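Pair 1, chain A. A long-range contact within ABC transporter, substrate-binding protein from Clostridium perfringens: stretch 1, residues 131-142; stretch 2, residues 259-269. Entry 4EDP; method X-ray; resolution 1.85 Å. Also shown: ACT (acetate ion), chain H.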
# COMPACT_ATOMS: atom_id res chain seq x y z
N GLY A 131 -10.70 -3.77 -13.30
CA GLY A 131 -11.35 -2.95 -14.31
C GLY A 131 -11.39 -1.45 -14.17
O GLY A 131 -11.77 -0.76 -15.11
N TYR A 132 -11.03 -0.95 -13.00
CA TYR A 132 -10.99 0.48 -12.77
C TYR A 132 -9.52 0.96 -12.81
O TYR A 132 -8.72 0.42 -13.58
CB TYR A 132 -11.75 0.84 -11.49
CG TYR A 132 -13.23 0.55 -11.63
CD1 TYR A 132 -13.72 -0.74 -11.43
CD2 TYR A 132 -14.13 1.54 -11.98
CE1 TYR A 132 -15.07 -1.02 -11.60
CE2 TYR A 132 -15.48 1.27 -12.14
CZ TYR A 132 -15.94 -0.02 -11.94
OH TYR A 132 -17.28 -0.29 -12.09
N GLY A 133 -9.18 1.97 -12.02
CA GLY A 133 -7.84 2.51 -12.05
C GLY A 133 -6.73 1.55 -11.72
O GLY A 133 -6.84 0.78 -10.79
N PRO A 134 -5.63 1.60 -12.49
CA PRO A 134 -4.54 0.66 -12.22
C PRO A 134 -3.60 1.12 -11.12
O PRO A 134 -3.51 2.33 -10.82
CB PRO A 134 -3.77 0.66 -13.54
CG PRO A 134 -3.95 2.04 -14.08
CD PRO A 134 -5.34 2.48 -13.63
N ALA A 135 -2.91 0.16 -10.50
CA ALA A 135 -1.86 0.51 -9.54
C ALA A 135 -0.73 1.16 -10.33
O ALA A 135 -0.40 0.67 -11.39
CB ALA A 135 -1.29 -0.73 -8.87
N TYR A 136 -0.13 2.22 -9.79
CA TYR A 136 1.04 2.85 -10.41
C TYR A 136 2.28 2.63 -9.52
O TYR A 136 3.42 2.93 -9.92
CB TYR A 136 0.84 4.37 -10.67
CG TYR A 136 0.72 5.16 -9.40
CD1 TYR A 136 -0.50 5.27 -8.74
CD2 TYR A 136 1.84 5.73 -8.81
CE1 TYR A 136 -0.60 5.95 -7.55
CE2 TYR A 136 1.74 6.42 -7.61
CZ TYR A 136 0.52 6.53 -6.99
OH TYR A 136 0.42 7.19 -5.79
N THR A 137 2.07 2.18 -8.28
CA THR A 137 3.15 1.89 -7.36
C THR A 137 2.64 0.85 -6.38
O THR A 137 1.42 0.60 -6.28
CB THR A 137 3.64 3.15 -6.59
OG1 THR A 137 4.87 2.87 -5.91
CG2 THR A 137 2.57 3.61 -5.55
N LEU A 138 3.58 0.24 -5.65
CA LEU A 138 3.26 -0.78 -4.66
C LEU A 138 4.18 -0.63 -3.46
O LEU A 138 5.21 0.03 -3.54
CB LEU A 138 3.39 -2.18 -5.27
CG LEU A 138 4.78 -2.65 -5.74
CD1 LEU A 138 5.67 -3.10 -4.56
CD2 LEU A 138 4.65 -3.82 -6.72
N ASN A 139 3.79 -1.26 -2.37
CA ASN A 139 4.54 -1.31 -1.12
C ASN A 139 4.35 -2.73 -0.55
O ASN A 139 3.41 -3.44 -0.93
CB ASN A 139 4.00 -0.34 -0.08
CG ASN A 139 3.97 1.09 -0.57
OD1 ASN A 139 4.98 1.62 -1.02
ND2 ASN A 139 2.83 1.73 -0.42
N SER A 140 5.22 -3.11 0.38
CA SER A 140 5.10 -4.45 1.02
C SER A 140 5.44 -4.36 2.49
O SER A 140 5.86 -3.30 2.98
CB SER A 140 5.99 -5.51 0.37
OG SER A 140 7.39 -5.27 0.55
N ILE A 141 5.25 -5.47 3.19
CA ILE A 141 5.58 -5.58 4.60
C ILE A 141 6.56 -6.72 4.81
O ILE A 141 6.85 -7.48 3.90
CB ILE A 141 4.34 -5.80 5.49
CG1 ILE A 141 3.52 -7.00 4.99
CG2 ILE A 141 3.46 -4.51 5.53
CD1 ILE A 141 2.34 -7.33 5.86
N GLY A 142 7.10 -6.78 6.01
CA GLY A 142 8.00 -7.84 6.41
C GLY A 142 7.99 -7.87 7.91
O GLY A 142 7.25 -7.10 8.56
N GLY A 259 5.08 -15.82 1.63
CA GLY A 259 4.84 -14.62 0.86
C GLY A 259 4.47 -13.42 1.71
O GLY A 259 3.81 -13.56 2.73
N THR A 260 4.96 -12.26 1.29
CA THR A 260 4.61 -10.98 1.90
C THR A 260 3.24 -10.56 1.34
O THR A 260 2.63 -11.28 0.52
CB THR A 260 5.62 -9.86 1.52
OG1 THR A 260 5.30 -8.65 2.25
CG2 THR A 260 5.57 -9.56 0.07
N TYR A 261 2.73 -9.44 1.85
CA TYR A 261 1.48 -8.84 1.40
C TYR A 261 1.79 -7.48 0.79
O TYR A 261 2.57 -6.70 1.35
CB TYR A 261 0.48 -8.65 2.55
CG TYR A 261 -0.17 -9.94 2.98
CD1 TYR A 261 0.51 -10.84 3.79
CD2 TYR A 261 -1.46 -10.25 2.58
CE1 TYR A 261 -0.08 -12.04 4.17
CE2 TYR A 261 -2.06 -11.45 2.95
CZ TYR A 261 -1.37 -12.33 3.75
OH TYR A 261 -1.94 -13.51 4.14
N LEU A 262 1.22 -7.22 -0.38
CA LEU A 262 1.40 -5.95 -1.04
C LEU A 262 0.21 -5.04 -0.84
O LEU A 262 -0.90 -5.50 -0.54
CB LEU A 262 1.52 -6.16 -2.56
CG LEU A 262 2.56 -7.16 -3.05
CD1 LEU A 262 2.53 -7.25 -4.59
CD2 LEU A 262 3.93 -6.79 -2.52
N ASN A 263 0.46 -3.75 -0.98
CA ASN A 263 -0.62 -2.76 -1.04
C ASN A 263 -0.25 -1.84 -2.23
O ASN A 263 0.94 -1.74 -2.58
CB ASN A 263 -0.89 -2.01 0.25
CG ASN A 263 0.26 -1.17 0.71
OD1 ASN A 263 0.43 -0.02 0.27
ND2 ASN A 263 1.03 -1.70 1.66
N PHE A 264 -1.25 -1.26 -2.85
CA PHE A 264 -1.06 -0.41 -4.03
C PHE A 264 -1.70 0.96 -3.89
O PHE A 264 -2.64 1.13 -3.11
CB PHE A 264 -1.79 -1.05 -5.24
CG PHE A 264 -1.37 -2.48 -5.54
CD1 PHE A 264 -0.14 -2.75 -6.10
CD2 PHE A 264 -2.23 -3.53 -5.30
CE1 PHE A 264 0.26 -4.05 -6.38
CE2 PHE A 264 -1.83 -4.84 -5.59
CZ PHE A 264 -0.58 -5.09 -6.11
N ASN A 265 -1.20 1.93 -4.66
CA ASN A 265 -1.84 3.21 -4.82
C ASN A 265 -2.24 3.16 -6.30
O ASN A 265 -1.48 2.66 -7.13
CB ASN A 265 -0.93 4.41 -4.53
CG ASN A 265 -0.53 4.48 -3.07
OD1 ASN A 265 -1.23 3.96 -2.19
ND2 ASN A 265 0.57 5.15 -2.80
N THR A 266 -3.41 3.69 -6.63
CA THR A 266 -3.91 3.64 -7.98
C THR A 266 -4.31 5.00 -8.52
O THR A 266 -4.44 5.95 -7.77
CB THR A 266 -5.18 2.74 -8.04
OG1 THR A 266 -6.26 3.37 -7.35
CG2 THR A 266 -4.92 1.34 -7.46
N ILE A 267 -4.52 5.08 -9.83
CA ILE A 267 -4.98 6.32 -10.47
C ILE A 267 -6.26 5.99 -11.22
O ILE A 267 -6.29 5.07 -12.04
CB ILE A 267 -3.99 6.90 -11.51
CG1 ILE A 267 -2.59 7.02 -10.95
CG2 ILE A 267 -4.50 8.26 -12.04
CD1 ILE A 267 -1.53 7.40 -11.99
N ASN A 268 -7.31 6.75 -10.92
CA ASN A 268 -8.62 6.61 -11.55
C ASN A 268 -9.02 7.84 -12.35
O ASN A 268 -8.55 8.97 -12.08
CB ASN A 268 -9.67 6.37 -10.47
CG ASN A 268 -9.75 4.94 -10.08
OD1 ASN A 268 -10.43 4.16 -10.75
ND2 ASN A 268 -9.09 4.57 -8.97
N ILE A 269 -9.89 7.63 -13.33
CA ILE A 269 -10.45 8.71 -14.11
C ILE A 269 -11.83 9.02 -13.55
O ILE A 269 -12.69 8.14 -13.43
CB ILE A 269 -10.58 8.37 -15.61
CG1 ILE A 269 -9.21 8.11 -16.23
CG2 ILE A 269 -11.27 9.52 -16.35
CD1 ILE A 269 -9.23 7.82 -17.75
C ACT H . -19.69 1.94 -11.28
O ACT H . -18.90 1.76 -12.23
OXT ACT H . -20.52 2.86 -11.44
CH3 ACT H . -19.65 1.11 -10.02
O HOH W 1 -8.30 1.72 -8.46

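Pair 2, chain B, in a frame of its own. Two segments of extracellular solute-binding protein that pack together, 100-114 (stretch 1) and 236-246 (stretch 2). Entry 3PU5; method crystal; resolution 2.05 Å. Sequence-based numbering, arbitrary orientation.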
# COMPACT_ATOMS: atom_id res chain seq x y z
N ASP B 100 -1.91 -10.44 -8.44
CA ASP B 100 -0.89 -11.27 -7.81
C ASP B 100 -1.44 -12.54 -7.12
O ASP B 100 -0.69 -13.45 -6.79
CB ASP B 100 -0.08 -10.45 -6.79
CG ASP B 100 0.87 -9.45 -7.45
OD1 ASP B 100 1.16 -9.60 -8.66
OD2 ASP B 100 1.33 -8.52 -6.77
N TRP B 101 -2.75 -12.59 -6.90
CA TRP B 101 -3.28 -13.52 -5.89
C TRP B 101 -3.93 -14.80 -6.44
O TRP B 101 -4.59 -15.55 -5.72
CB TRP B 101 -4.19 -12.74 -4.92
CG TRP B 101 -3.54 -11.43 -4.62
CD1 TRP B 101 -3.95 -10.19 -5.04
CD2 TRP B 101 -2.32 -11.23 -3.90
NE1 TRP B 101 -3.06 -9.23 -4.61
CE2 TRP B 101 -2.05 -9.84 -3.90
CE3 TRP B 101 -1.43 -12.09 -3.23
CZ2 TRP B 101 -0.94 -9.30 -3.27
CZ3 TRP B 101 -0.32 -11.54 -2.61
CH2 TRP B 101 -0.09 -10.16 -2.63
N GLU B 102 -3.70 -15.05 -7.72
CA GLU B 102 -4.09 -16.30 -8.37
C GLU B 102 -5.54 -16.68 -8.11
O GLU B 102 -5.85 -17.85 -7.85
CB GLU B 102 -3.10 -17.42 -8.00
CG GLU B 102 -1.70 -17.16 -8.56
CD GLU B 102 -0.67 -18.20 -8.18
OE1 GLU B 102 -1.04 -19.37 -7.95
OE2 GLU B 102 0.52 -17.84 -8.11
N GLY B 103 -6.43 -15.69 -8.19
CA GLY B 103 -7.85 -15.90 -8.05
C GLY B 103 -8.29 -16.22 -6.63
O GLY B 103 -9.40 -16.71 -6.40
N CYS B 104 -7.41 -15.95 -5.67
CA CYS B 104 -7.69 -16.27 -4.28
C CYS B 104 -7.55 -15.05 -3.37
O CYS B 104 -7.41 -15.21 -2.15
CB CYS B 104 -6.75 -17.37 -3.77
SG CYS B 104 -6.84 -18.94 -4.66
N GLY B 105 -7.57 -13.85 -3.93
CA GLY B 105 -7.38 -12.66 -3.11
C GLY B 105 -7.51 -11.31 -3.80
O GLY B 105 -7.58 -11.22 -5.03
N SER B 106 -7.54 -10.26 -2.99
CA SER B 106 -7.55 -8.90 -3.51
C SER B 106 -7.00 -7.91 -2.48
O SER B 106 -7.25 -8.06 -1.29
CB SER B 106 -8.98 -8.49 -3.88
OG SER B 106 -9.00 -7.16 -4.36
N LEU B 107 -6.26 -6.91 -2.94
CA LEU B 107 -5.96 -5.78 -2.07
C LEU B 107 -7.30 -5.21 -1.60
O LEU B 107 -8.29 -5.29 -2.34
CB LEU B 107 -5.16 -4.70 -2.81
CG LEU B 107 -3.63 -4.78 -2.75
CD1 LEU B 107 -3.12 -5.92 -3.61
CD2 LEU B 107 -2.98 -3.45 -3.19
N TYR B 108 -7.35 -4.68 -0.38
CA TYR B 108 -8.60 -4.10 0.11
C TYR B 108 -8.49 -2.62 0.49
O TYR B 108 -9.45 -2.03 0.97
CB TYR B 108 -9.25 -4.94 1.23
CG TYR B 108 -8.51 -5.05 2.56
CD1 TYR B 108 -8.85 -4.24 3.65
CD2 TYR B 108 -7.54 -6.04 2.76
CE1 TYR B 108 -8.21 -4.39 4.89
CE2 TYR B 108 -6.90 -6.20 4.00
CZ TYR B 108 -7.24 -5.37 5.05
OH TYR B 108 -6.61 -5.53 6.26
N ASP B 109 -7.31 -2.06 0.26
CA ASP B 109 -7.13 -0.61 0.16
C ASP B 109 -5.79 -0.38 -0.53
O ASP B 109 -5.02 -1.31 -0.71
CB ASP B 109 -7.21 0.09 1.54
CG ASP B 109 -5.98 -0.17 2.42
OD1 ASP B 109 -4.87 0.25 2.04
OD2 ASP B 109 -6.13 -0.76 3.52
N TYR B 110 -5.53 0.85 -0.97
CA TYR B 110 -4.20 1.16 -1.46
C TYR B 110 -3.72 2.51 -0.91
O TYR B 110 -4.48 3.47 -0.82
CB TYR B 110 -4.10 1.06 -3.01
CG TYR B 110 -4.91 2.08 -3.79
CD1 TYR B 110 -4.39 3.33 -4.06
CD2 TYR B 110 -6.19 1.78 -4.27
CE1 TYR B 110 -5.12 4.27 -4.77
CE2 TYR B 110 -6.93 2.71 -4.97
CZ TYR B 110 -6.39 3.96 -5.22
OH TYR B 110 -7.11 4.90 -5.92
N SER B 111 -2.46 2.55 -0.47
CA SER B 111 -1.80 3.81 -0.15
C SER B 111 -0.73 4.04 -1.21
O SER B 111 -0.15 3.08 -1.71
CB SER B 111 -1.19 3.80 1.26
OG SER B 111 -0.14 2.86 1.35
N SER B 112 -0.49 5.31 -1.55
CA SER B 112 0.28 5.64 -2.75
C SER B 112 1.50 6.50 -2.49
O SER B 112 1.39 7.57 -1.89
CB SER B 112 -0.61 6.37 -3.77
OG SER B 112 -1.75 5.60 -4.07
N VAL B 113 2.66 6.04 -2.95
CA VAL B 113 3.87 6.84 -2.90
C VAL B 113 3.91 7.80 -4.08
O VAL B 113 3.87 7.37 -5.25
CB VAL B 113 5.14 5.99 -2.87
CG1 VAL B 113 6.38 6.89 -2.78
CG2 VAL B 113 5.10 5.02 -1.68
N GLY B 114 3.97 9.09 -3.78
CA GLY B 114 4.15 10.11 -4.78
C GLY B 114 5.34 10.94 -4.36
O GLY B 114 6.26 10.44 -3.71
N GLY B 236 2.41 8.02 -12.80
CA GLY B 236 1.62 7.26 -11.84
C GLY B 236 2.29 7.18 -10.47
O GLY B 236 3.51 7.07 -10.37
N ALA B 237 1.48 7.24 -9.42
CA ALA B 237 1.98 6.94 -8.08
C ALA B 237 2.16 5.42 -7.93
O ALA B 237 1.52 4.63 -8.63
CB ALA B 237 1.04 7.50 -7.02
N VAL B 238 3.04 5.02 -7.03
CA VAL B 238 3.33 3.60 -6.81
C VAL B 238 2.64 3.18 -5.54
O VAL B 238 2.96 3.68 -4.46
CB VAL B 238 4.82 3.37 -6.62
CG1 VAL B 238 5.13 1.89 -6.75
CG2 VAL B 238 5.58 4.19 -7.63
N SER B 239 1.70 2.25 -5.67
CA SER B 239 0.76 1.98 -4.61
C SER B 239 0.85 0.56 -4.12
O SER B 239 1.18 -0.35 -4.87
CB SER B 239 -0.65 2.28 -5.09
OG SER B 239 -0.74 3.61 -5.55
N SER B 240 0.56 0.39 -2.84
CA SER B 240 0.59 -0.92 -2.23
C SER B 240 -0.55 -0.96 -1.22
O SER B 240 -1.09 0.07 -0.82
CB SER B 240 1.92 -1.15 -1.52
OG SER B 240 3.02 -1.03 -2.42
N GLY B 241 -0.91 -2.16 -0.79
CA GLY B 241 -1.96 -2.29 0.18
C GLY B 241 -2.04 -3.69 0.75
O GLY B 241 -1.42 -4.61 0.22
N PRO B 242 -2.82 -3.84 1.83
CA PRO B 242 -2.98 -5.15 2.47
C PRO B 242 -3.90 -6.03 1.62
O PRO B 242 -4.70 -5.53 0.83
CB PRO B 242 -3.63 -4.81 3.81
CG PRO B 242 -4.37 -3.51 3.57
CD PRO B 242 -3.59 -2.77 2.48
N VAL B 243 -3.76 -7.34 1.76
CA VAL B 243 -4.53 -8.28 0.96
C VAL B 243 -5.58 -8.98 1.81
O VAL B 243 -5.36 -9.24 3.00
CB VAL B 243 -3.62 -9.33 0.29
CG1 VAL B 243 -4.39 -10.13 -0.75
CG2 VAL B 243 -2.44 -8.65 -0.36
N MSE B 244 -6.73 -9.26 1.20
CA MSE B 244 -7.77 -10.03 1.87
C MSE B 244 -8.04 -11.34 1.12
O MSE B 244 -8.11 -11.36 -0.10
CB MSE B 244 -9.06 -9.23 1.97
CG MSE B 244 -10.11 -9.90 2.86
SE MSE B 244 -11.67 -8.73 3.21
CE MSE B 244 -10.87 -7.48 4.49
N ALA B 245 -8.21 -12.42 1.87
CA ALA B 245 -8.44 -13.73 1.30
C ALA B 245 -9.24 -14.62 2.26
O ALA B 245 -9.18 -14.46 3.48
CB ALA B 245 -7.11 -14.41 0.94
N VAL B 246 -9.95 -15.58 1.67
CA VAL B 246 -10.67 -16.60 2.42
C VAL B 246 -9.76 -17.79 2.74
O VAL B 246 -9.16 -18.37 1.83
CB VAL B 246 -11.88 -17.11 1.62
CG1 VAL B 246 -12.60 -18.22 2.40
CG2 VAL B 246 -12.84 -15.96 1.31
O HOH W 2 -9.74 -16.14 -0.98

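Where do the two contacts differ most sharply? They part at the position shared by Phe264(A) in pair 1 and Gly241(B) in pair 2. Phe264(A) fills the space beside the opposing strand with a ring: its CD1 lies 3.6 Å from Ala135(A) CB and 3.7 Å from Leu138(A) CB. Gly241(B) has no side chain, and a CB built there would stand 1.8 Å from Asp109(B) O, a clash. The opposing stretch supplies the bulk instead. Leu107(B), which matches Ala135(A), brings CD2 to 3.4 Å from Gly241(B) N, so a large residue facing a small one in pair 1 becomes the reverse in pair 2.

What geometry do they share? In each pair two antiparallel segments run side by side, with strand directions at 155° in pair 1 and 154° in pair 2, and 14 central residues superpose to 0.6 Å. The register shifts by one residue in both, between Ala135(A) and Thr137(A) and between Leu107(B) and Ser111(B). Backbone bonds hold matching places: Tyr136(A) N donates to Asn265(A) O at 3.0 Å, as Tyr108(B) N does to Pro242(B) O at 3.0 Å. Likewise Asn139(A) N reaches Asn263(A) O at 2.9 Å, and Ser111(B) N reaches Ser240(B) O at 2.9 Å.

How is the matched tyrosine packed? Tyr136(A) and Tyr108(B) share a p rotamer, and their side-chain centres fall 0.8 Å apart. In pair 1 the ring meets an aliphatic branch, with Tyr136(A) CD1 3.5 Å from Ile267(A) CG1. Pair 2 sandwiches it: Pro242(B) CG lies over one face, 3.9 Å from the centroid of the Tyr108(B) ring, and the selenomethionine methyl, Met244(B) CE, lies over the opposite face, 3.8 Å from that centroid.

Which side chains add polar links across the strands? In pair 1 the asparagines do so, Asn139(A) ND2 donating to Asn263(A) OD1 at 3.0 Å. The matching Ser111(B) and Ser240(B) are too short to repeat this, and their link is through the backbone. Pair 2 places its side-chain bond at the next position, where Ser112(B) OG and Ser239(B) OG are hydrogen-bonded at 2.7 Å; there pair 1 has Ser140(A) CB against Leu262(A) CD2 at 3.8 Å. Toward the end of the ladder, Thr260(A) OG1 donates to Ile141(A) O at 2.5 Å, whereas its counterpart Ala237(B) offers only a methyl, CB, 3.3 Å from Val113(B) O.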